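Local coordinates for protein MHP1 (Microbacterium liquefaciens, PDB 2JLN) that mediates the sodium-dependent binding and uptake of 5-aryl-substituted hydantoins across the membrane, preferring 5-indolylmethyl and 5-benzyl hydantoin and the L over the D isomer, at residues A[54-59]-A[205-210]; A[90-95]-A[393-398]; A[98-103]-A[400-405]; A[125-130]-A[140-145]; A[195-200]-A[274-279]. All coordinates share one frame; numbering follows the deposited sequence.

Interaction 1 (A[54-59]-A[205-210])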
# COMPACT_ATOMS: atom_id res chain seq x y z
N SER A 54 3.14 25.37 4.74
CA SER A 54 3.43 26.06 6.00
C SER A 54 4.92 26.07 6.38
O SER A 54 5.38 27.03 6.93
CB SER A 54 2.64 25.43 7.14
OG SER A 54 3.21 25.74 8.39
N SER A 55 5.66 25.00 6.10
CA SER A 55 7.05 24.90 6.57
C SER A 55 8.10 25.10 5.48
O SER A 55 9.26 25.44 5.76
CB SER A 55 7.27 23.56 7.28
OG SER A 55 6.22 23.26 8.20
N PHE A 56 7.73 24.86 4.22
CA PHE A 56 8.66 25.02 3.11
C PHE A 56 7.88 25.65 1.97
O PHE A 56 6.64 25.71 2.02
CB PHE A 56 9.22 23.66 2.66
CG PHE A 56 9.67 22.76 3.79
CD1 PHE A 56 11.00 22.64 4.11
CD2 PHE A 56 8.75 22.02 4.51
CE1 PHE A 56 11.41 21.80 5.14
CE2 PHE A 56 9.15 21.19 5.55
CZ PHE A 56 10.48 21.08 5.86
N GLN A 57 8.57 26.12 0.95
CA GLN A 57 7.85 26.65 -0.19
C GLN A 57 7.49 25.57 -1.25
O GLN A 57 8.15 24.54 -1.36
CB GLN A 57 8.57 27.85 -0.79
CG GLN A 57 10.05 27.84 -0.57
CD GLN A 57 10.74 29.10 -1.08
OE1 GLN A 57 10.50 29.55 -2.21
NE2 GLN A 57 11.62 29.66 -0.25
N VAL A 58 6.42 25.82 -2.01
CA VAL A 58 5.90 24.86 -2.97
C VAL A 58 6.96 24.07 -3.74
O VAL A 58 6.86 22.85 -3.79
CB VAL A 58 4.90 25.51 -3.94
CG1 VAL A 58 4.19 24.46 -4.74
CG2 VAL A 58 3.89 26.30 -3.15
N TRP A 59 7.95 24.71 -4.34
CA TRP A 59 8.98 23.94 -5.06
C TRP A 59 9.67 22.90 -4.15
O TRP A 59 9.90 21.76 -4.56
CB TRP A 59 10.02 24.84 -5.76
CG TRP A 59 10.96 25.56 -4.84
CD1 TRP A 59 10.75 26.78 -4.25
CD2 TRP A 59 12.24 25.13 -4.40
NE1 TRP A 59 11.83 27.13 -3.47
CE2 TRP A 59 12.76 26.13 -3.54
CE3 TRP A 59 12.99 23.98 -4.63
CZ2 TRP A 59 14.00 26.02 -2.92
CZ3 TRP A 59 14.23 23.88 -4.01
CH2 TRP A 59 14.72 24.90 -3.16
N PRO A 205 9.27 28.45 9.12
CA PRO A 205 10.20 27.31 9.10
C PRO A 205 10.43 26.77 10.50
O PRO A 205 10.10 27.48 11.46
CB PRO A 205 11.49 27.94 8.55
CG PRO A 205 11.31 29.40 8.82
CD PRO A 205 9.88 29.63 8.52
N GLY A 206 10.97 25.55 10.61
CA GLY A 206 11.13 24.86 11.89
C GLY A 206 11.28 23.34 11.75
O GLY A 206 12.12 22.71 12.40
N MET A 207 10.44 22.77 10.89
CA MET A 207 10.46 21.35 10.58
C MET A 207 11.68 21.01 9.75
O MET A 207 11.92 21.64 8.72
CB MET A 207 9.21 21.02 9.77
CG MET A 207 8.87 19.56 9.73
SD MET A 207 7.24 19.29 9.02
CE MET A 207 7.66 18.75 7.36
N PRO A 208 12.45 20.00 10.18
CA PRO A 208 13.59 19.54 9.38
C PRO A 208 13.12 18.97 8.03
O PRO A 208 12.06 18.34 7.95
CB PRO A 208 14.22 18.41 10.22
CG PRO A 208 13.45 18.37 11.52
CD PRO A 208 12.15 19.09 11.31
N PHE A 209 13.91 19.18 6.97
CA PHE A 209 13.54 18.64 5.67
C PHE A 209 13.49 17.10 5.62
O PHE A 209 12.79 16.54 4.78
CB PHE A 209 14.49 19.14 4.60
CG PHE A 209 14.09 18.76 3.22
CD1 PHE A 209 13.09 19.46 2.57
CD2 PHE A 209 14.71 17.71 2.58
CE1 PHE A 209 12.72 19.12 1.28
CE2 PHE A 209 14.36 17.36 1.31
CZ PHE A 209 13.36 18.06 0.65
N SER A 210 14.23 16.45 6.51
CA SER A 210 14.24 14.99 6.61
C SER A 210 12.89 14.47 7.11
O SER A 210 12.40 13.42 6.69
CB SER A 210 15.34 14.53 7.58
OG SER A 210 14.88 14.59 8.93
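The ring of Phe-56 is met by two side chains of the facing segment: Phe-209 turns its edge toward the Phe-56 face, and Met-207 brings its methyl to the ring edge. The two phenyl rings form an offset edge-to-face pair, with centroids 5.8 Å apart and planes at 80°. Between these side chains the nearest carbons are Phe-56 CE1 and Phe-209 CD1, at 3.9 Å. Met-207 CE lies in the plane of the Phe-56 ring, 3.4 Å from Phe-56 CE2. The methionine and the phenylalanine cross at about a right angle, and Met-207 is straight through CG and SD before bending at chi3 (102°), which sets CE at that edge. Two backbone oxygens also come near the ring: Met-207 O is 3.3 Å from Phe-56 CZ, approaching obliquely, and Pro-208 O sits at the ring edge, 3.8 Å from the same Phe-56 CZ. Away from the ring pair, Ser-55 CB packs on Met-207 CB at 4.1 Å, and the backbone of Ser-55 passes Pro-205, with Ser-55 O 3.9 Å from Pro-205 CA. No hydrogen bond links the two segments; the contact across them is van der Waals packing. Phe-56 and Met-207 both extend to Ala-212 of helix 209-217, while Phe-209 packs on Val-63 and Ala-64 of helix 58-79. On the surface and away from the sodium site, this is an edge-to-face aromatic pair joining the N-terminal ends of helices 58-79 and 209-217, two transmembrane helices of an APC-clan transporter.

Interaction 2 (A[90-95]-A[393-398]); sequences FTVAAR and DLYRTK
Arg-95 reaches along Leu-394 while Val-92 stands across the phenol of Tyr-395, and the four side chains make a compact buried group. Arg-95 runs extended from CG to NE, carrying the guanidinium past Leu-394 to the carbonyl at the end of helix 391-394. There Arg-95 NH1 donates to Leu-394 O at 2.6 Å, with an N-H...O angle of 143°. The oxygen lies almost in the guanidinium plane, and the donor comes nearly in line with the C=O bond. The aliphatic root of the same arginine is used too, since Arg-95 CB packs on Leu-394 CD2 at 3.8 Å. That leucine methyl, Leu-394 CD2, also lies 3.6 Å from Val-92 O, wedged between the two residues. Val-92 stands at about a right angle to Tyr-395 and sets both methyls against the phenol end: Val-92 CG1 is 3.9 Å from Tyr-395 OH, and Val-92 CG2 is 4.1 Å from Tyr-395 CE2. Val-92 CG2 also covers one guanidinium face of Arg-95, toward its rim. The tyrosine hydroxyl has its polar partner in Asn-17 O, while Arg-95 NH2 bonds weakly to Ser-328 O, so the arginine spans two helix ends. Around this group, helix 314-329 touches Val-92 through Ser-328, and helices 371-384 and 104-137 also pack here, with Met-377 on Ala-93 and Ile-107 on Ala-94.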
# COMPACT_ATOMS: atom_id res chain seq x y z
N PHE A 90 1.43 -12.25 1.12
CA PHE A 90 2.02 -11.62 2.31
C PHE A 90 1.81 -12.50 3.57
O PHE A 90 2.77 -12.89 4.25
CB PHE A 90 1.41 -10.23 2.53
CG PHE A 90 1.80 -9.60 3.83
CD1 PHE A 90 0.92 -9.56 4.90
CD2 PHE A 90 3.06 -9.05 4.00
CE1 PHE A 90 1.27 -8.99 6.10
CE2 PHE A 90 3.42 -8.47 5.20
CZ PHE A 90 2.51 -8.44 6.24
N THR A 91 0.56 -12.82 3.86
CA THR A 91 0.24 -13.56 5.07
C THR A 91 0.99 -14.89 5.15
O THR A 91 1.49 -15.25 6.22
CB THR A 91 -1.26 -13.83 5.17
OG1 THR A 91 -1.98 -12.59 5.05
CG2 THR A 91 -1.59 -14.45 6.50
N VAL A 92 1.06 -15.60 4.03
CA VAL A 92 1.84 -16.85 3.93
C VAL A 92 3.36 -16.68 4.10
O VAL A 92 4.00 -17.47 4.81
CB VAL A 92 1.57 -17.58 2.60
CG1 VAL A 92 2.72 -18.53 2.26
CG2 VAL A 92 0.27 -18.33 2.68
N ALA A 93 3.93 -15.66 3.45
CA ALA A 93 5.38 -15.39 3.51
C ALA A 93 5.89 -15.03 4.92
O ALA A 93 7.06 -15.25 5.22
CB ALA A 93 5.77 -14.32 2.51
N ALA A 94 5.02 -14.48 5.77
CA ALA A 94 5.43 -14.11 7.13
C ALA A 94 5.71 -15.34 8.00
O ALA A 94 6.43 -15.27 8.99
CB ALA A 94 4.42 -13.21 7.77
N ARG A 95 5.17 -16.48 7.59
CA ARG A 95 5.33 -17.72 8.31
C ARG A 95 6.79 -18.05 8.47
O ARG A 95 7.19 -18.74 9.38
CB ARG A 95 4.62 -18.84 7.59
CG ARG A 95 3.14 -18.76 7.74
CD ARG A 95 2.41 -19.73 6.87
NE ARG A 95 0.98 -19.44 6.87
CZ ARG A 95 0.09 -20.08 6.14
NH1 ARG A 95 0.48 -21.07 5.35
NH2 ARG A 95 -1.19 -19.76 6.20
N ASP A 393 6.86 -26.48 3.16
CA ASP A 393 6.69 -26.30 4.60
C ASP A 393 5.83 -25.10 4.98
O ASP A 393 5.32 -25.07 6.09
CB ASP A 393 8.04 -26.25 5.32
CG ASP A 393 8.87 -27.52 5.11
OD1 ASP A 393 9.15 -27.87 3.94
OD2 ASP A 393 9.26 -28.16 6.13
N LEU A 394 5.69 -24.13 4.08
CA LEU A 394 4.87 -22.94 4.33
C LEU A 394 3.39 -23.30 4.29
O LEU A 394 2.53 -22.57 4.81
CB LEU A 394 5.14 -21.82 3.30
CG LEU A 394 6.44 -21.03 3.39
CD1 LEU A 394 6.71 -20.28 2.14
CD2 LEU A 394 6.39 -20.08 4.51
N TYR A 395 3.07 -24.43 3.69
CA TYR A 395 1.67 -24.77 3.58
C TYR A 395 1.30 -25.94 4.48
O TYR A 395 0.27 -26.62 4.26
CB TYR A 395 1.31 -25.03 2.13
CG TYR A 395 1.26 -23.78 1.32
CD1 TYR A 395 2.35 -23.39 0.57
CD2 TYR A 395 0.13 -22.99 1.32
CE1 TYR A 395 2.31 -22.23 -0.17
CE2 TYR A 395 0.08 -21.81 0.59
CZ TYR A 395 1.17 -21.44 -0.15
OH TYR A 395 1.12 -20.29 -0.88
N ARG A 396 2.13 -26.17 5.50
CA ARG A 396 1.98 -27.34 6.35
C ARG A 396 2.18 -26.94 7.79
O ARG A 396 3.15 -26.31 8.11
CB ARG A 396 3.03 -28.39 5.96
CG ARG A 396 2.50 -29.83 5.88
CD ARG A 396 3.38 -30.68 4.97
NE ARG A 396 3.57 -30.05 3.66
CZ ARG A 396 2.68 -30.08 2.66
NH1 ARG A 396 1.51 -30.70 2.82
NH2 ARG A 396 2.94 -29.48 1.50
N THR A 397 1.25 -27.34 8.63
CA THR A 397 1.32 -27.17 10.08
C THR A 397 2.61 -27.62 10.85
O THR A 397 3.04 -26.96 11.81
CB THR A 397 0.11 -27.90 10.66
OG1 THR A 397 -0.98 -26.98 10.76
CG2 THR A 397 0.42 -28.57 12.00
N LYS A 398 3.20 -28.74 10.46
CA LYS A 398 4.44 -29.21 11.11
C LYS A 398 5.57 -29.37 10.10
O LYS A 398 5.57 -30.30 9.32
CB LYS A 398 4.19 -30.53 11.82
CG LYS A 398 3.07 -30.44 12.82
CD LYS A 398 3.15 -31.51 13.89
CE LYS A 398 2.39 -31.10 15.14
NZ LYS A 398 2.21 -32.27 16.05

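Interaction 3 (A[98-103]-A[400-405])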
# COMPACT_ATOMS: atom_id res chain seq x y z
N PHE A 98 8.72 -15.27 11.57
CA PHE A 98 7.87 -15.52 12.74
C PHE A 98 7.34 -16.94 12.55
O PHE A 98 7.67 -17.56 11.54
CB PHE A 98 6.76 -14.48 12.80
CG PHE A 98 7.26 -13.08 12.63
CD1 PHE A 98 7.12 -12.43 11.42
CD2 PHE A 98 7.92 -12.45 13.65
CE1 PHE A 98 7.60 -11.15 11.25
CE2 PHE A 98 8.41 -11.16 13.48
CZ PHE A 98 8.25 -10.52 12.29
N GLY A 99 6.56 -17.49 13.46
CA GLY A 99 6.11 -18.85 13.18
C GLY A 99 5.07 -19.07 12.06
O GLY A 99 4.68 -18.18 11.34
N ILE A 100 4.62 -20.30 11.90
CA ILE A 100 3.44 -20.54 11.09
C ILE A 100 2.23 -19.94 11.80
O ILE A 100 1.25 -19.58 11.16
CB ILE A 100 3.25 -22.06 10.84
CG1 ILE A 100 4.23 -22.51 9.76
CG2 ILE A 100 1.81 -22.43 10.50
CD1 ILE A 100 4.08 -23.92 9.35
N ARG A 101 2.29 -19.84 13.13
CA ARG A 101 1.20 -19.25 13.93
C ARG A 101 1.61 -17.93 14.55
O ARG A 101 0.82 -16.99 14.55
CB ARG A 101 0.74 -20.20 15.02
CG ARG A 101 -0.21 -21.27 14.51
CD ARG A 101 -0.67 -22.24 15.60
NE ARG A 101 -1.04 -23.55 15.02
CZ ARG A 101 -1.06 -24.70 15.70
NH1 ARG A 101 -0.73 -24.72 17.00
NH2 ARG A 101 -1.40 -25.83 15.08
N GLY A 102 2.84 -17.86 15.05
CA GLY A 102 3.46 -16.62 15.54
C GLY A 102 3.37 -15.42 14.61
O GLY A 102 3.31 -14.28 15.05
N SER A 103 3.36 -15.67 13.31
CA SER A 103 3.16 -14.63 12.32
C SER A 103 1.81 -13.94 12.50
O SER A 103 1.64 -12.79 12.11
CB SER A 103 3.18 -15.24 10.94
OG SER A 103 2.20 -16.25 10.87
N ILE A 400 9.63 -27.16 8.78
CA ILE A 400 10.76 -26.34 9.23
C ILE A 400 10.41 -24.91 9.68
O ILE A 400 11.31 -24.17 10.04
CB ILE A 400 11.90 -26.30 8.20
CG1 ILE A 400 11.60 -25.26 7.13
CG2 ILE A 400 12.12 -27.66 7.60
CD1 ILE A 400 12.73 -25.06 6.14
N TYR A 401 9.13 -24.53 9.65
CA TYR A 401 8.69 -23.18 10.06
C TYR A 401 7.75 -23.20 11.27
O TYR A 401 7.06 -22.22 11.55
CB TYR A 401 7.99 -22.46 8.91
CG TYR A 401 8.86 -22.32 7.69
CD1 TYR A 401 8.40 -22.70 6.43
CD2 TYR A 401 10.16 -21.83 7.79
CE1 TYR A 401 9.20 -22.59 5.32
CE2 TYR A 401 10.97 -21.71 6.68
CZ TYR A 401 10.49 -22.09 5.45
OH TYR A 401 11.29 -21.99 4.33
N THR A 402 7.72 -24.32 11.99
CA THR A 402 6.80 -24.49 13.10
C THR A 402 7.42 -23.96 14.39
O THR A 402 6.70 -23.45 15.24
CB THR A 402 6.34 -25.96 13.30
OG1 THR A 402 5.99 -26.55 12.05
CG2 THR A 402 5.11 -25.99 14.16
N TYR A 403 8.74 -24.06 14.51
CA TYR A 403 9.46 -23.66 15.73
C TYR A 403 8.82 -24.22 17.00
O TYR A 403 8.44 -25.39 17.04
CB TYR A 403 9.58 -22.14 15.80
CG TYR A 403 10.20 -21.52 14.57
CD1 TYR A 403 9.39 -21.01 13.55
CD2 TYR A 403 11.58 -21.45 14.40
CE1 TYR A 403 9.94 -20.46 12.41
CE2 TYR A 403 12.14 -20.90 13.27
CZ TYR A 403 11.31 -20.40 12.28
OH TYR A 403 11.83 -19.83 11.15
N TRP A 404 8.68 -23.39 18.03
CA TRP A 404 8.07 -23.84 19.28
C TRP A 404 6.55 -23.88 19.17
O TRP A 404 5.87 -22.90 19.46
CB TRP A 404 8.47 -22.93 20.46
CG TRP A 404 9.91 -23.01 20.84
CD1 TRP A 404 10.49 -23.92 21.66
CD2 TRP A 404 10.95 -22.11 20.44
NE1 TRP A 404 11.84 -23.65 21.79
CE2 TRP A 404 12.14 -22.55 21.04
CE3 TRP A 404 11.00 -20.98 19.63
CZ2 TRP A 404 13.35 -21.92 20.85
CZ3 TRP A 404 12.22 -20.35 19.44
CH2 TRP A 404 13.37 -20.82 20.05
N ARG A 405 6.01 -25.01 18.75
CA ARG A 405 4.56 -25.18 18.72
C ARG A 405 3.84 -24.09 17.89
O ARG A 405 2.73 -23.65 18.24
CB ARG A 405 4.02 -25.23 20.15
CG ARG A 405 3.12 -26.43 20.42
CD ARG A 405 2.65 -26.49 21.87
NE ARG A 405 1.37 -27.19 22.01
CZ ARG A 405 0.64 -27.21 23.12
NH1 ARG A 405 1.05 -26.57 24.21
NH2 ARG A 405 -0.52 -27.88 23.15
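Ile-100 and Tyr-401 join two irregular loops, one leading into helix 104-137 and the other into helix 409-423, at an end of the helix bundle away from the sodium and substrate sites. The link is a weak backbone hydrogen bond from Ile-100 N to Tyr-401 O, 3.1 Å long and bent to 127° at the hydrogen. Ile-100 CG1 stands anti to its carbonyl carbon (chi1 -78°), which lays it 3.9 Å from Tyr-401 CB, where the side chains cross at about a right angle. Beyond CB the tyrosine leads off to Ser-390 N, bonded through its hydroxyl. Ile-100 CD1 reaches on to Thr-402 OG1 at 4.2 Å, an oxygen hydrogen-bonded to Gly-399 N and Thr-397 O. Beside this pair the Tyr-403 ring passes Gly-99 obliquely, Tyr-403 CD1 lying 3.9 Å from Gly-99 CA, and its hydroxyl bonds to Met-96 O. On the surface Arg-101 NH1 comes within 3.8 Å of Arg-405 O, short of a hydrogen bond. The two arginines hold like charges, which may be mildly unfavourable. Between the two segments themselves, one weak bond leaves mainly apolar and backbone packing, while Gly-406, just beyond, adds backbone hydrogen bonds with Arg-101 and Gly-102.

Interaction 4 (A[125-130]-A[140-145])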
# COMPACT_ATOMS: atom_id res chain seq x y z
N GLY A 125 -15.82 8.09 -1.03
CA GLY A 125 -16.52 7.68 -2.22
C GLY A 125 -18.00 7.95 -2.11
O GLY A 125 -18.59 8.48 -3.05
N ALA A 126 -18.60 7.60 -0.97
CA ALA A 126 -20.02 7.85 -0.71
C ALA A 126 -20.39 9.34 -0.74
O ALA A 126 -21.42 9.72 -1.32
CB ALA A 126 -20.43 7.23 0.61
N LEU A 127 -19.58 10.17 -0.10
CA LEU A 127 -19.81 11.62 -0.13
C LEU A 127 -19.91 12.04 -1.57
O LEU A 127 -20.78 12.83 -1.92
CB LEU A 127 -18.70 12.41 0.59
CG LEU A 127 -18.76 12.48 2.12
CD1 LEU A 127 -17.47 13.01 2.72
CD2 LEU A 127 -19.95 13.27 2.60
N ALA A 128 -19.03 11.51 -2.42
CA ALA A 128 -19.00 11.93 -3.81
C ALA A 128 -20.28 11.52 -4.54
O ALA A 128 -20.92 12.34 -5.17
CB ALA A 128 -17.75 11.39 -4.52
N LEU A 129 -20.65 10.25 -4.47
CA LEU A 129 -21.81 9.80 -5.22
C LEU A 129 -23.02 10.55 -4.69
O LEU A 129 -23.92 10.90 -5.46
CB LEU A 129 -22.03 8.28 -5.12
CG LEU A 129 -20.94 7.42 -5.77
CD1 LEU A 129 -20.67 6.16 -4.96
CD2 LEU A 129 -21.30 7.12 -7.22
N ASP A 130 -23.02 10.80 -3.39
CA ASP A 130 -24.13 11.50 -2.74
C ASP A 130 -24.23 12.98 -3.18
O ASP A 130 -25.33 13.52 -3.38
CB ASP A 130 -24.04 11.39 -1.23
CG ASP A 130 -25.36 11.67 -0.56
OD1 ASP A 130 -26.40 11.28 -1.14
OD2 ASP A 130 -25.37 12.29 0.53
N THR A 140 -30.69 13.35 -0.63
CA THR A 140 -29.43 13.37 0.11
C THR A 140 -29.30 12.33 1.22
O THR A 140 -29.13 12.67 2.39
CB THR A 140 -29.16 14.77 0.71
OG1 THR A 140 -29.31 15.76 -0.32
CG2 THR A 140 -27.75 14.87 1.28
N ASN A 141 -29.36 11.05 0.87
CA ASN A 141 -29.11 10.03 1.88
C ASN A 141 -27.67 9.52 1.79
O ASN A 141 -27.26 8.98 0.76
CB ASN A 141 -30.12 8.88 1.78
CG ASN A 141 -30.03 7.90 2.97
OD1 ASN A 141 -29.16 8.04 3.84
ND2 ASN A 141 -30.92 6.90 2.99
N LEU A 142 -26.91 9.68 2.87
CA LEU A 142 -25.53 9.23 2.88
C LEU A 142 -25.35 7.76 3.32
O LEU A 142 -24.71 6.98 2.60
CB LEU A 142 -24.65 10.15 3.71
CG LEU A 142 -23.17 9.83 3.58
CD1 LEU A 142 -22.63 10.39 2.27
CD2 LEU A 142 -22.42 10.40 4.76
N PRO A 143 -25.91 7.36 4.48
CA PRO A 143 -25.72 5.96 4.91
C PRO A 143 -26.09 4.93 3.84
O PRO A 143 -25.39 3.93 3.69
CB PRO A 143 -26.63 5.84 6.11
CG PRO A 143 -26.65 7.21 6.68
CD PRO A 143 -26.62 8.14 5.50
N LEU A 144 -27.17 5.17 3.08
CA LEU A 144 -27.51 4.27 1.99
C LEU A 144 -26.39 4.24 0.95
O LEU A 144 -26.04 3.16 0.46
CB LEU A 144 -28.83 4.66 1.33
CG LEU A 144 -28.97 4.20 -0.13
CD1 LEU A 144 -29.78 2.91 -0.23
CD2 LEU A 144 -29.59 5.32 -0.99
N TRP A 145 -25.83 5.42 0.63
CA TRP A 145 -24.76 5.56 -0.37
C TRP A 145 -23.42 5.01 0.07
O TRP A 145 -22.59 4.65 -0.77
CB TRP A 145 -24.55 7.01 -0.76
CG TRP A 145 -25.27 7.44 -1.99
CD1 TRP A 145 -26.09 8.53 -2.13
CD2 TRP A 145 -25.22 6.80 -3.27
NE1 TRP A 145 -26.55 8.61 -3.42
CE2 TRP A 145 -26.04 7.56 -4.14
CE3 TRP A 145 -24.56 5.67 -3.76
CZ2 TRP A 145 -26.22 7.21 -5.48
CZ3 TRP A 145 -24.74 5.33 -5.10
CH2 TRP A 145 -25.57 6.10 -5.95
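The CH-pi contact is carried by Leu-129, whose CB sits over one face of the Trp-145 indole, 3.9 Å from the centroid of the six-membered ring and 10° off its normal. The side chains cross at about a right angle, and Leu-129 CD1 continues over the same benzo half, 4.1 Å from Trp-145 CE3; Leu-129 also meets Phe-149 and Leu-307. Apolar packing follows on the neighbouring turn. Leu-142 CG is anti to its backbone N (chi1 -171°), and from it CD1 makes the contact, 4.2 Å from Ala-126 CB and 3.9 Å from Leu-127 CD2. Ala-126 CB also rests on the Trp-145 backbone, 3.6 Å from Trp-145 O, consistent with the close approach here, Ala-126 CA to Trp-145 CA 5.3 Å. The two segments form a helical hairpin, helix 104-137 turning into helix 142-157 through a short connection, and Gln-121, assigned to substrate binding, lies earlier on the first helix. Asp-130 packs through OD2, 3.6 Å from Thr-140 CG2, its carboxylate plane 55° from the indole. Polar atoms form no hydrogen bond across the hairpin: Asp-130 OD1 and Asn-141 O, two acceptors, stand 3.1 Å apart. Trp-145 NE1 turns to Thr-133 OG1 in a weak bond.

Interaction 5 (A[195-200]-A[274-279]); sequences GEVMSM and SMVLVG
Met-200 packs on Val-276 where the type I beta turn from Val-197 to Met-200, following short helix 194-197, meets the C-terminal end of transmembrane helix 242-278. Its CB points toward the helix and lies against both valine methyls, with Met-200 CB 3.6 Å from Val-276 CG1 and 3.8 Å from Val-276 CG2. Met-200 CG, anti to its own carbonyl carbon (chi1 -58°), stays near the same valine, 4.2 Å from Val-276 CG1. The sulphur then reaches one residue further along the helix: Met-200 SD is 3.8 Å from Leu-277 CD2, with the two side chains at about a right angle, and also 3.9 Å from Val-276 CG1. The contact is entirely apolar on the side-chain level, with no hydrogen bond from one segment to the other. Val-197, at the first corner of the turn, adds a second point of contact: Val-197 CG1 meets Val-276 CG1 at 4.1 Å, and Val-197 CG2 meets Leu-277 CD2 at 4.3 Å. Helix 160-190 backs this patch, since Leu-187 lies on Val-197 and both Met-186 and Ala-190 lie on Leu-277. The backbone of the turn joins in as well: the carbonyl oxygen Met-200 O comes 3.5 Å from Val-276 CG2.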
# COMPACT_ATOMS: atom_id res chain seq x y z
N GLY A 195 5.74 29.68 -12.40
CA GLY A 195 6.97 29.94 -11.67
C GLY A 195 6.78 30.74 -10.40
O GLY A 195 7.53 30.58 -9.43
N GLU A 196 5.77 31.60 -10.40
CA GLU A 196 5.44 32.45 -9.26
C GLU A 196 4.91 31.65 -8.08
O GLU A 196 5.33 31.86 -6.94
CB GLU A 196 4.36 33.44 -9.64
CG GLU A 196 4.84 34.75 -10.16
CD GLU A 196 3.67 35.60 -10.62
OE1 GLU A 196 2.87 35.07 -11.43
OE2 GLU A 196 3.56 36.76 -10.15
N VAL A 197 3.95 30.76 -8.37
CA VAL A 197 3.35 29.92 -7.35
C VAL A 197 4.40 28.99 -6.77
O VAL A 197 4.33 28.60 -5.61
CB VAL A 197 2.19 29.07 -7.91
CG1 VAL A 197 1.52 28.29 -6.78
CG2 VAL A 197 1.19 29.95 -8.64
N MET A 198 5.39 28.66 -7.60
CA MET A 198 6.46 27.75 -7.20
C MET A 198 7.26 28.25 -5.99
O MET A 198 8.01 27.48 -5.40
CB MET A 198 7.39 27.48 -8.39
CG MET A 198 8.07 26.09 -8.41
SD MET A 198 6.92 24.70 -8.63
CE MET A 198 6.29 25.00 -10.28
N SER A 199 7.11 29.52 -5.61
CA SER A 199 7.82 30.00 -4.41
C SER A 199 6.98 30.72 -3.33
O SER A 199 7.53 31.42 -2.48
CB SER A 199 9.04 30.85 -4.79
OG SER A 199 8.71 31.78 -5.80
N MET A 200 5.67 30.49 -3.35
CA MET A 200 4.77 31.20 -2.45
C MET A 200 4.73 30.71 -0.99
O MET A 200 4.07 31.35 -0.14
CB MET A 200 3.34 31.25 -3.02
CG MET A 200 3.22 31.88 -4.36
SD MET A 200 1.54 32.45 -4.71
CE MET A 200 1.65 34.20 -4.25
N SER A 274 -3.59 25.20 -3.94
CA SER A 274 -4.77 25.53 -3.15
C SER A 274 -4.46 26.19 -1.81
O SER A 274 -5.04 27.22 -1.52
CB SER A 274 -5.60 24.27 -2.89
OG SER A 274 -6.31 23.91 -4.04
N MET A 275 -3.59 25.59 -0.97
CA MET A 275 -3.29 26.18 0.35
C MET A 275 -2.83 27.63 0.19
O MET A 275 -3.30 28.54 0.87
CB MET A 275 -2.17 25.42 1.08
CG MET A 275 -2.56 24.57 2.30
SD MET A 275 -3.83 25.18 3.46
CE MET A 275 -3.16 26.79 3.79
N VAL A 276 -1.92 27.84 -0.75
CA VAL A 276 -1.13 29.04 -0.85
C VAL A 276 -1.88 30.16 -1.60
O VAL A 276 -1.73 31.32 -1.28
CB VAL A 276 0.24 28.66 -1.47
CG1 VAL A 276 0.40 29.17 -2.89
CG2 VAL A 276 1.35 29.12 -0.58
N LEU A 277 -2.70 29.80 -2.57
CA LEU A 277 -3.51 30.80 -3.26
C LEU A 277 -4.73 31.24 -2.45
O LEU A 277 -5.12 32.40 -2.50
CB LEU A 277 -3.97 30.27 -4.64
CG LEU A 277 -2.88 30.01 -5.71
CD1 LEU A 277 -3.50 29.71 -7.06
CD2 LEU A 277 -1.88 31.17 -5.83
N VAL A 278 -5.34 30.33 -1.70
CA VAL A 278 -6.68 30.57 -1.20
C VAL A 278 -6.85 30.13 0.24
O VAL A 278 -7.84 30.46 0.87
CB VAL A 278 -7.72 29.83 -2.08
CG1 VAL A 278 -8.99 29.47 -1.26
CG2 VAL A 278 -8.05 30.60 -3.36
N GLY A 279 -5.91 29.38 0.78
CA GLY A 279 -5.98 29.02 2.19
C GLY A 279 -6.62 27.69 2.54
O GLY A 279 -6.77 27.40 3.73

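In the fold
The five contacts form two groups plus one outlier. Interactions 2 and 3 are adjacent, centres 8 Å apart: interaction 2 joins short helices 90-93 and 391-394, interaction 3 the loops that follow them, and Asp-393 OD2 bonds Ile-400 N between them. Interactions 1 and 5, centres 14 Å apart, lie on the opposite side of the chain's centre from interaction 2, and Trp-59 N meets Met-198 O between them. Interaction 4, a local hairpin, has its centre 32 Å from that of interaction 5. Along the chain, interaction 1 crosses 2, 3 and 5, and 2 crosses 3; interaction 4 falls within the spans of 1, 2 and 3 and closes before 5 opens. Residues far apart in sequence are thus tied together at both ends of the helical bundle.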